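Local coordinates for protein adhesin A (Fusobacterium nucleatum, PDB 3ETZ) that probably serves as a surface adhesin for bacterial attachment to host cells, built as an antiparallel helix-loop-helix that oligomerises through a leucine chain, at residues K79-D82 with A83-L87; S6-G9 with E10-L14; A27-N30 with E31-Q35. The protein carries 1 engineered substitution. All coordinates share one frame; numbering follows the deposited sequence.

Contact 1: K79-D82 with A83-L87; sequences KYED and ALKKL
Tyr80 and Leu84 form the tight part of this turn of helix. Leu84 N donates to Tyr80 O over 2.8 Å. The leucine side chain closes over the same oxygen: chi1 of -68° sets CG beside the leucine's backbone N, and Leu84 CG then lies 3.1 Å from Tyr80 O. One oxygen is therefore gripped by an N-H and shielded by the base of the leucine side chain. Next to it, Ala83 N reaches Lys79 O at 3.1 Å, and the methyl of Ala83 rests near the same carbonyl. Further along the backbone Asp82 O is shared, accepting from Lys86 N at 3.3 Å and more weakly from Lys85 N.

The polar side is looser. Lys85 runs extended with its CG beside Glu81 O, and its outer end slants across the end of the Glu81 side chain. Glu81 OE2 and Lys85 NZ stand 4.2 Å apart, beyond a salt bridge, so the attraction between them is probably diffuse and screened by solvent. A water spans the gap on the aspartate side: it donates to Asp82 OD1 at 2.7 Å and accepts from Lys85 NZ at 3.3 Å. The lysine thus meets one acid through water and the other without direct contact, an arrangement consistent with a hydrated surface.

The apolar and aromatic flank belongs to the antiparallel hairpin. The Tyr80 ring lies against Leu53, Ala57 and Leu60 of helix 5-63, and its hydroxyl is hydrogen-bonded to Arg56. One turn beyond Ala83, Leu87 touches Tyr50 of that same helix, so helix 70-108 presents this flank to its partner while the Glu81, Asp82 and Lys85 side faces outward.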
loop_
_atom_site.group_PDB
_atom_site.type_symbol
_atom_site.label_atom_id
_atom_site.label_comp_id
_atom_site.label_asym_id
_atom_site.label_seq_id
_atom_site.Cartn_x
_atom_site.Cartn_y
_atom_site.Cartn_z
ATOM N N LYS A 79 -19.896 -2.299 14.667
ATOM C CA LYS A 79 -19.317 -3.161 13.647
ATOM C C LYS A 79 -18.625 -2.317 12.595
ATOM O O LYS A 79 -17.607 -2.746 12.016
ATOM C CB LYS A 79 -20.373 -4.074 13.023
ATOM C CG LYS A 79 -20.845 -5.149 14.015
ATOM C CD LYS A 79 -21.565 -6.301 13.345
ATOM C CE LYS A 79 -22.881 -5.881 12.710
ATOM N NZ LYS A 79 -23.558 -7.061 12.095
ATOM N N TYR A 80 -19.164 -1.120 12.344
ATOM C CA TYR A 80 -18.516 -0.228 11.397
ATOM C C TYR A 80 -17.191 0.244 11.983
ATOM O O TYR A 80 -16.209 0.341 11.257
ATOM C CB TYR A 80 -19.393 0.978 11.046
ATOM C CG TYR A 80 -20.159 0.775 9.749
ATOM C CD1 TYR A 80 -19.479 0.601 8.541
ATOM C CD2 TYR A 80 -21.553 0.756 9.730
ATOM C CE1 TYR A 80 -20.163 0.416 7.357
ATOM C CE2 TYR A 80 -22.252 0.566 8.552
ATOM C CZ TYR A 80 -21.551 0.399 7.365
ATOM O OH TYR A 80 -22.233 0.229 6.183
ATOM N N GLU A 81 -17.148 0.515 13.289
ATOM C CA GLU A 81 -15.911 0.968 13.905
ATOM C C GLU A 81 -14.833 -0.124 13.801
ATOM O O GLU A 81 -13.652 0.180 13.592
ATOM C CB GLU A 81 -16.116 1.343 15.380
ATOM C CG GLU A 81 -14.871 2.013 15.986
ATOM C CD GLU A 81 -14.990 2.313 17.470
ATOM O OE1 GLU A 81 -16.042 2.002 18.073
ATOM O OE2 GLU A 81 -14.019 2.865 18.031
ATOM N N ASP A 82 -15.226 -1.387 13.958
ATOM C CA ASP A 82 -14.252 -2.470 13.849
ATOM C C ASP A 82 -13.697 -2.530 12.418
ATOM O O ASP A 82 -12.485 -2.650 12.217
ATOM C CB ASP A 82 -14.879 -3.823 14.193
ATOM C CG ASP A 82 -15.294 -3.934 15.658
ATOM O OD1 ASP A 82 -14.686 -3.277 16.537
ATOM O OD2 ASP A 82 -16.233 -4.711 15.933
ATOM N N ALA A 83 -14.582 -2.443 11.430
ATOM C CA ALA A 83 -14.167 -2.486 10.035
ATOM C C ALA A 83 -13.311 -1.273 9.664
ATOM O O ALA A 83 -12.395 -1.389 8.848
ATOM C CB ALA A 83 -15.387 -2.561 9.132
ATOM N N LEU A 84 -13.618 -0.103 10.220
ATOM C CA LEU A 84 -12.819 1.087 9.910
ATOM C C LEU A 84 -11.390 0.915 10.444
ATOM O O LEU A 84 -10.435 1.404 9.843
ATOM C CB LEU A 84 -13.481 2.342 10.489
ATOM C CG LEU A 84 -14.804 2.685 9.775
ATOM C CD1 LEU A 84 -15.568 3.809 10.495
ATOM C CD2 LEU A 84 -14.487 3.080 8.332
ATOM N N LYS A 85 -11.232 0.206 11.560
ATOM C CA LYS A 85 -9.879 -0.027 12.083
ATOM C C LYS A 85 -9.096 -0.930 11.131
ATOM O O LYS A 85 -7.898 -0.771 10.956
ATOM C CB LYS A 85 -9.926 -0.671 13.473
ATOM C CG LYS A 85 -10.256 0.305 14.587
ATOM C CD LYS A 85 -10.449 -0.453 15.893
ATOM C CE LYS A 85 -10.913 0.476 17.019
ATOM N NZ LYS A 85 -11.314 -0.306 18.240
ATOM N N LYS A 86 -9.783 -1.883 10.516
ATOM C CA LYS A 86 -9.133 -2.773 9.562
ATOM C C LYS A 86 -8.787 -1.972 8.306
ATOM O O LYS A 86 -7.715 -2.157 7.724
ATOM C CB LYS A 86 -10.069 -3.922 9.181
ATOM C CG LYS A 86 -10.318 -4.926 10.296
ATOM C CD LYS A 86 -11.245 -6.017 9.758
ATOM C CE LYS A 86 -11.519 -7.112 10.778
ATOM N NZ LYS A 86 -12.428 -8.140 10.192
ATOM N N LEU A 87 -9.697 -1.090 7.885
ATOM C CA LEU A 87 -9.452 -0.297 6.686
ATOM C C LEU A 87 -8.281 0.678 6.911
ATOM O O LEU A 87 -7.491 0.980 6.014
ATOM C CB LEU A 87 -10.744 0.447 6.295
ATOM C CG LEU A 87 -10.661 1.329 5.059
ATOM C CD1 LEU A 87 -10.204 0.500 3.830
ATOM C CD2 LEU A 87 -12.056 1.939 4.825
HETATM O O HOH W 1 -12.010 -3.295 17.140
#

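Contact 2: S6-G9 with E10-L14; sequences SLVG and ELQAL
Leu11 N bonds to Leu7 O at 2.9 Å with an N-H...O angle of 161°, and the equivalent i to i+4 bonds from Glu10 to Ser6, Gln12 to Val8 and Ala13 to Gly9 make this a regular alpha-helical turn. Beside the first of these bonds the two leucines meet: CD2 of Leu7 lies 3.8 Å from Leu11 CG and 4.0 Å from its CD1, so a single methyl of one leucine packs at the branch point of the next, the side chains slanting across each other. The turn lies in the N-terminal arm of helix 5-63, within the range predicted as coiled coil, its centre about 44 Å from the chain's centre. Leu7 and Leu11 also touch a neighbouring molecule in the crystal, a contact that could belong to the leucine chain reported for FadA. On another flank, Gln12 folds its CG back beside its own backbone N (chi1 -66°), which sets that carbon 3.1 Å from Val8 O. Its amide end then passes the valine loosely, NE2 standing 4.2 Å from Val8 CG1. Glu10 rests its CB 3.4 Å from Leu7 O, but a bend at chi2 (67°) carries its carboxylate away from residues 6-9.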
loop_
_atom_site.group_PDB
_atom_site.type_symbol
_atom_site.label_atom_id
_atom_site.label_comp_id
_atom_site.label_asym_id
_atom_site.label_seq_id
_atom_site.Cartn_x
_atom_site.Cartn_y
_atom_site.Cartn_z
ATOM N N SER A 6 43.041 -17.175 -19.998
ATOM C CA SER A 6 42.040 -17.433 -18.978
ATOM C C SER A 6 41.577 -16.086 -18.369
ATOM O O SER A 6 40.459 -15.997 -17.856
ATOM C CB SER A 6 42.620 -18.342 -17.896
ATOM O OG SER A 6 41.656 -18.636 -16.906
ATOM N N LEU A 7 42.426 -15.049 -18.428
ATOM C CA LEU A 7 42.035 -13.741 -17.893
ATOM C C LEU A 7 40.913 -13.206 -18.783
ATOM O O LEU A 7 39.880 -12.757 -18.280
ATOM C CB LEU A 7 43.195 -12.735 -17.906
ATOM C CG LEU A 7 43.203 -11.649 -16.811
ATOM C CD1 LEU A 7 43.902 -10.398 -17.335
ATOM C CD2 LEU A 7 41.794 -11.292 -16.354
ATOM N N VAL A 8 41.122 -13.275 -20.100
ATOM C CA VAL A 8 40.128 -12.822 -21.069
ATOM C C VAL A 8 38.792 -13.580 -20.899
ATOM O O VAL A 8 37.712 -13.003 -21.068
ATOM C CB VAL A 8 40.633 -13.012 -22.520
ATOM C CG1 VAL A 8 39.591 -12.483 -23.512
ATOM C CG2 VAL A 8 41.940 -12.269 -22.717
ATOM N N GLY A 9 38.870 -14.866 -20.576
ATOM C CA GLY A 9 37.656 -15.647 -20.369
ATOM C C GLY A 9 36.974 -15.209 -19.075
ATOM O O GLY A 9 35.758 -15.144 -18.992
ATOM N N GLU A 10 37.762 -14.925 -18.042
ATOM C CA GLU A 10 37.186 -14.476 -16.779
ATOM C C GLU A 10 36.484 -13.118 -17.004
ATOM O O GLU A 10 35.376 -12.900 -16.521
ATOM C CB GLU A 10 38.286 -14.351 -15.722
ATOM C CG GLU A 10 37.892 -13.682 -14.397
ATOM C CD GLU A 10 36.898 -14.481 -13.564
ATOM O OE1 GLU A 10 36.900 -15.727 -13.641
ATOM O OE2 GLU A 10 36.126 -13.858 -12.806
ATOM N N LEU A 11 37.117 -12.217 -17.748
ATOM C CA LEU A 11 36.509 -10.911 -18.000
ATOM C C LEU A 11 35.226 -11.056 -18.830
ATOM O O LEU A 11 34.262 -10.311 -18.633
ATOM C CB LEU A 11 37.519 -9.965 -18.680
ATOM C CG LEU A 11 38.746 -9.592 -17.818
ATOM C CD1 LEU A 11 39.686 -8.697 -18.608
ATOM C CD2 LEU A 11 38.307 -8.892 -16.509
ATOM N N GLN A 12 35.194 -12.024 -19.745
ATOM C CA GLN A 12 33.990 -12.217 -20.544
ATOM C C GLN A 12 32.861 -12.737 -19.659
ATOM O O GLN A 12 31.714 -12.320 -19.809
ATOM C CB GLN A 12 34.226 -13.189 -21.707
ATOM C CG GLN A 12 35.194 -12.688 -22.763
ATOM C CD GLN A 12 35.384 -13.698 -23.891
ATOM O OE1 GLN A 12 35.256 -14.912 -23.686
ATOM N NE2 GLN A 12 35.711 -13.206 -25.079
ATOM N N ALA A 13 33.180 -13.639 -18.735
ATOM C CA ALA A 13 32.157 -14.156 -17.825
ATOM C C ALA A 13 31.690 -13.049 -16.876
ATOM O O ALA A 13 30.498 -12.945 -16.580
ATOM C CB ALA A 13 32.694 -15.332 -17.013
ATOM N N LEU A 14 32.621 -12.234 -16.383
ATOM C CA LEU A 14 32.230 -11.150 -15.482
ATOM C C LEU A 14 31.295 -10.193 -16.214
ATOM O O LEU A 14 30.317 -9.714 -15.655
ATOM C CB LEU A 14 33.463 -10.421 -14.944
ATOM C CG LEU A 14 34.220 -11.192 -13.853
ATOM C CD1 LEU A 14 35.480 -10.452 -13.450
ATOM C CD2 LEU A 14 33.302 -11.378 -12.644
#

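Contact 3: A27-N30 with E31-Q35; sequences ARFN and EERAQ
A surface i to i+4 contact on helix 5-63 pairs Arg28 with Glu32 and Phe29 with Arg33, one pair ionic and the other setting an aromatic ring against a guanidinium. Arg28 NH1 lies 3.1 Å from Glu32 OE2. This is a salt bridge, but its hydrogen bond is weak, with an N-H...O angle of 127°. The orientation of the groups is in keeping with that: the guanidinium and carboxylate planes stand 79° apart, so the pair cannot meet as two coplanar forks. Glu32 CG instead lies over one face of the guanidinium, 3.5 Å from NH1, while Arg28 CD comes to 3.2 Å from OE2. Bends at chi2 and chi3 turn the arginine along the side of the helix so that its guanidinium face meets Glu32 CG.

The other end of the same guanidinium meets a water, which lies in its plane and accepts from Arg28 NH2 at 2.6 Å. That water also accepts a longer bond from Gln35 NE2, and Gln35 NE2 in turn makes a weak bond to Glu31 OE2. A small polar chain therefore runs along the exposed flank of the helix.

Phe29 presents its edge to Arg33. Arg33 NH2 sits near the ring plane, 3.5 Å from Phe29 CE2, and that carbon lies over a face of the guanidinium. With the planes 77° apart the meeting is roughly T-shaped; because the arginine faces the rim of the ring, it is not a cation-pi stack.

Phe29, Glu32 and Arg33 also reach across the antiparallel hairpin to helix 70-108. The Phe29 ring meets that of Phe101 obliquely and touches Arg108, Glu32 packs on Ile104, and Arg33 lies against Phe101 and Gln105, so this turn abuts the C-terminal part of the second helix.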
loop_
_atom_site.group_PDB
_atom_site.type_symbol
_atom_site.label_atom_id
_atom_site.label_comp_id
_atom_site.label_asym_id
_atom_site.label_seq_id
_atom_site.Cartn_x
_atom_site.Cartn_y
_atom_site.Cartn_z
ATOM N N ALA A 27 14.761 -4.375 -13.584
ATOM C CA ALA A 27 13.439 -4.983 -13.612
ATOM C C ALA A 27 12.796 -4.941 -12.212
ATOM O O ALA A 27 11.576 -4.726 -12.077
ATOM C CB ALA A 27 13.546 -6.444 -14.126
ATOM N N ARG A 28 13.620 -5.146 -11.182
ATOM C CA ARG A 28 13.187 -5.117 -9.780
ATOM C C ARG A 28 12.673 -3.705 -9.459
ATOM O O ARG A 28 11.617 -3.521 -8.839
ATOM C CB ARG A 28 14.376 -5.421 -8.866
ATOM C CG ARG A 28 14.101 -6.263 -7.621
ATOM C CD ARG A 28 13.256 -5.604 -6.565
ATOM N NE ARG A 28 11.952 -6.236 -6.532
ATOM C CZ ARG A 28 11.105 -6.222 -5.502
ATOM N NH1 ARG A 28 11.407 -5.606 -4.367
ATOM N NH2 ARG A 28 9.928 -6.817 -5.631
ATOM N N PHE A 29 13.437 -2.704 -9.871
ATOM C CA PHE A 29 13.014 -1.336 -9.628
ATOM C C PHE A 29 11.675 -1.049 -10.327
ATOM O O PHE A 29 10.779 -0.428 -9.740
ATOM C CB PHE A 29 14.068 -0.339 -10.123
ATOM C CG PHE A 29 13.635 1.101 -9.990
ATOM C CD1 PHE A 29 13.858 1.801 -8.817
ATOM C CD2 PHE A 29 12.988 1.741 -11.041
ATOM C CE1 PHE A 29 13.436 3.139 -8.685
ATOM C CE2 PHE A 29 12.564 3.071 -10.923
ATOM C CZ PHE A 29 12.796 3.766 -9.733
ATOM N N ASN A 30 11.531 -1.500 -11.572
ATOM C CA ASN A 30 10.296 -1.263 -12.304
ATOM C C ASN A 30 9.121 -1.956 -11.613
ATOM O O ASN A 30 8.000 -1.457 -11.619
ATOM C CB ASN A 30 10.405 -1.777 -13.760
ATOM C CG ASN A 30 11.366 -0.959 -14.607
ATOM O OD1 ASN A 30 11.808 -1.397 -15.679
ATOM N ND2 ASN A 30 11.695 0.225 -14.135
ATOM N N GLU A 31 9.367 -3.138 -11.059
ATOM C CA GLU A 31 8.316 -3.886 -10.373
ATOM C C GLU A 31 7.886 -3.128 -9.100
ATOM O O GLU A 31 6.693 -3.039 -8.793
ATOM C CB GLU A 31 8.828 -5.304 -10.037
ATOM C CG GLU A 31 8.001 -6.124 -9.032
ATOM C CD GLU A 31 6.593 -6.467 -9.516
ATOM O OE1 GLU A 31 6.401 -6.663 -10.743
ATOM O OE2 GLU A 31 5.680 -6.570 -8.655
ATOM N N GLU A 32 8.847 -2.574 -8.379
ATOM C CA GLU A 32 8.546 -1.816 -7.153
ATOM C C GLU A 32 7.721 -0.569 -7.492
ATOM O O GLU A 32 6.838 -0.146 -6.717
ATOM C CB GLU A 32 9.830 -1.393 -6.448
ATOM C CG GLU A 32 10.665 -2.555 -5.923
ATOM C CD GLU A 32 12.104 -2.136 -5.580
ATOM O OE1 GLU A 32 12.529 -1.024 -5.984
ATOM O OE2 GLU A 32 12.821 -2.927 -4.925
ATOM N N ARG A 33 7.992 -0.011 -8.671
ATOM C CA ARG A 33 7.285 1.180 -9.121
ATOM C C ARG A 33 5.846 0.832 -9.440
ATOM O O ARG A 33 4.928 1.573 -9.074
ATOM C CB ARG A 33 7.965 1.783 -10.364
ATOM C CG ARG A 33 7.131 2.855 -11.077
ATOM C CD ARG A 33 7.910 3.484 -12.242
ATOM N NE ARG A 33 8.911 4.431 -11.752
ATOM C CZ ARG A 33 9.864 4.990 -12.497
ATOM N NH1 ARG A 33 9.975 4.704 -13.793
ATOM N NH2 ARG A 33 10.709 5.848 -11.941
ATOM N N ALA A 34 5.645 -0.290 -10.131
ATOM C CA ALA A 34 4.305 -0.707 -10.475
ATOM C C ALA A 34 3.516 -1.031 -9.201
ATOM O O ALA A 34 2.289 -0.842 -9.157
ATOM C CB ALA A 34 4.353 -1.910 -11.408
ATOM N N GLN A 35 4.207 -1.522 -8.170
ATOM C CA GLN A 35 3.551 -1.834 -6.892
ATOM C C GLN A 35 3.136 -0.542 -6.164
ATOM O O GLN A 35 2.091 -0.482 -5.542
ATOM C CB GLN A 35 4.490 -2.645 -5.983
ATOM C CG GLN A 35 4.725 -4.105 -6.484
ATOM C CD GLN A 35 5.838 -4.829 -5.746
ATOM O OE1 GLN A 35 6.508 -4.254 -4.902
ATOM N NE2 GLN A 35 6.041 -6.099 -6.073
HETATM O O HOH W 2 8.105 -7.245 -3.782
#

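From the N terminus the chain enters contact 2, passes along the same helix to contact 3 and, after the turn between residues 63 and 70, comes to contact 1 on helix 70-108. Each closes only a helical turn, and the three follow in series without nesting or crossing. Centres of contacts 2 and 3 lie about 31 Å apart on one side of the chain's centre. Contact 1 lies on the opposite side, its centre about 31 Å from that of contact 3 and about 60 Å from that of contact 2. Contacts 1 and 3 both bear on the interface between the two helices, at separate levels, whereas contact 2 belongs to the far N-terminal arm.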